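PDB 7DP1: nitroreductase family protein from Sphingopyxis sp., which reduces dinitroaniline herbicides as an FMN- and NADPH-dependent nitroreductase. Local coordinates for the interface of chains A and B. Coordinates in Å, arbitrary orientation; residue numbers count along the deposited sequence, not the author numbering. Chains: chain A/B, Nitroreductase family protein.

The interface of chains A and B. Residues chain A 99, 218-220, 225; chain B 42-43, 49-51.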
# COMPACT_ATOMS: atom_id res chain seq x y z
N ARG A 99 7.17 -16.93 -8.05
CA ARG A 99 6.00 -16.65 -7.23
C ARG A 99 4.73 -16.43 -8.06
O ARG A 99 3.69 -17.01 -7.75
CB ARG A 99 6.27 -15.43 -6.35
CG ARG A 99 7.41 -15.65 -5.35
CD ARG A 99 7.73 -14.39 -4.54
NE ARG A 99 8.91 -14.59 -3.69
CZ ARG A 99 9.32 -13.75 -2.73
NH1 ARG A 99 8.67 -12.62 -2.49
NH2 ARG A 99 10.41 -14.05 -2.03
N PRO A 218 -1.04 -19.29 -1.92
CA PRO A 218 0.27 -19.42 -1.29
C PRO A 218 0.94 -18.11 -0.92
O PRO A 218 0.71 -17.09 -1.57
CB PRO A 218 1.10 -20.16 -2.35
CG PRO A 218 0.42 -19.87 -3.64
CD PRO A 218 -1.04 -19.71 -3.34
N ARG A 219 1.77 -18.13 0.12
CA ARG A 219 2.65 -17.02 0.43
C ARG A 219 3.99 -17.61 0.81
O ARG A 219 4.05 -18.76 1.26
CB ARG A 219 2.11 -16.16 1.57
CG ARG A 219 0.87 -15.31 1.25
CD ARG A 219 1.19 -14.21 0.23
NE ARG A 219 0.07 -13.28 0.10
CZ ARG A 219 -1.04 -13.55 -0.57
NH1 ARG A 219 -1.19 -14.72 -1.18
NH2 ARG A 219 -2.00 -12.65 -0.62
N VAL A 220 5.07 -16.86 0.64
CA VAL A 220 6.36 -17.35 1.11
C VAL A 220 6.37 -17.31 2.63
O VAL A 220 5.56 -16.61 3.24
CB VAL A 220 7.53 -16.54 0.53
CG1 VAL A 220 7.55 -16.63 -1.01
CG2 VAL A 220 7.44 -15.08 1.00
N VAL A 225 11.28 -13.09 4.25
CA VAL A 225 10.72 -11.74 4.35
C VAL A 225 11.38 -10.91 5.43
O VAL A 225 11.71 -9.74 5.22
CB VAL A 225 9.20 -11.77 4.68
CG1 VAL A 225 8.63 -10.38 4.65
CG2 VAL A 225 8.42 -12.69 3.73
N GLN B 42 1.54 -10.98 5.84
CA GLN B 42 1.98 -11.57 4.58
C GLN B 42 0.77 -11.89 3.70
O GLN B 42 0.92 -12.14 2.50
CB GLN B 42 2.81 -12.86 4.84
CG GLN B 42 3.58 -13.37 3.63
CD GLN B 42 4.68 -12.42 3.21
OE1 GLN B 42 5.14 -11.60 4.02
NE2 GLN B 42 5.11 -12.51 1.95
N ARG B 43 -0.43 -11.90 4.27
CA ARG B 43 -1.62 -12.16 3.46
C ARG B 43 -2.04 -10.93 2.65
O ARG B 43 -3.05 -10.96 1.95
CB ARG B 43 -2.78 -12.65 4.32
CG ARG B 43 -2.50 -13.94 5.11
CD ARG B 43 -2.02 -15.08 4.20
NE ARG B 43 -2.97 -15.39 3.13
CZ ARG B 43 -2.82 -16.38 2.26
NH1 ARG B 43 -1.74 -17.16 2.33
NH2 ARG B 43 -3.72 -16.58 1.32
N ASN B 49 1.31 -11.64 -7.13
CA ASN B 49 1.80 -12.28 -5.89
C ASN B 49 3.33 -12.22 -5.75
O ASN B 49 3.95 -13.13 -5.21
CB ASN B 49 1.34 -13.75 -5.81
CG ASN B 49 1.34 -14.29 -4.40
OD1 ASN B 49 1.01 -13.59 -3.45
ND2 ASN B 49 1.69 -15.55 -4.26
N LEU B 50 3.93 -11.15 -6.26
CA LEU B 50 5.38 -10.99 -6.13
C LEU B 50 5.79 -10.90 -4.66
O LEU B 50 6.90 -11.29 -4.31
CB LEU B 50 5.85 -9.74 -6.88
CG LEU B 50 5.89 -9.83 -8.42
CD1 LEU B 50 6.56 -8.59 -9.02
CD2 LEU B 50 6.58 -11.09 -8.87
N GLN B 51 4.91 -10.36 -3.82
CA GLN B 51 5.24 -10.15 -2.40
C GLN B 51 6.60 -9.48 -2.25
O GLN B 51 7.50 -10.03 -1.58
CB GLN B 51 5.25 -11.48 -1.64
CG GLN B 51 3.94 -12.22 -1.62
CD GLN B 51 4.17 -13.68 -1.32
OE1 GLN B 51 4.43 -14.06 -0.17
NE2 GLN B 51 4.07 -14.51 -2.35
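Across the two-fold interface of this nitroreductase dimer, the extended loop A:Pro218-A:Arg219-A:Val220 meets the turn B:Asn49-B:Leu50-B:Gln51, where B:Asn49 and B:Gln51 both have positive phi. The patch illustrates how loops without regular strand pairing can be joined by side-chain amides that imitate backbone partners. B:Gln51 provides the example: its carboxamide OE1 takes the backbone N of A:Val220 at 3.0 Å, on a lone pair, and also accepts NE2 of B:Gln42 at 2.7 Å. NE2 of B:Gln51 in turn donates to B:Asn49 O, which fixes the amide's rotation. A:Arg219 bends at chi2 (-67°), bringing its CD against CD of B:Gln51 and turning NE to B:Gln42 O, 2.8 Å away and in the carbonyl plane, though the bond is bent at the hydrogen. Its guanidinium lies between two groups of the partner, with OD1 of B:Asn49 over one face and the guanidinium of B:Arg43 over the other, both offset toward the rim. The two guanidinium planes are 19° apart, and repulsion between these like charges may be eased by the surrounding carbonyl oxygens. B:Gln42 meets A:Val225 tip to tip, OE1 against CG2. From helix 96-109, the extended chain of A:Arg99 sends NH1 to B:Leu50 O at 2.9 Å, while CG1 of A:Val220 lies over the rim of one guanidinium face. A:Pro218 O is gripped from opposite faces of its carbonyl plane, by NH1 of A:Arg219 at 3.1 Å and ND2 of B:Asn49 at 3.3 Å.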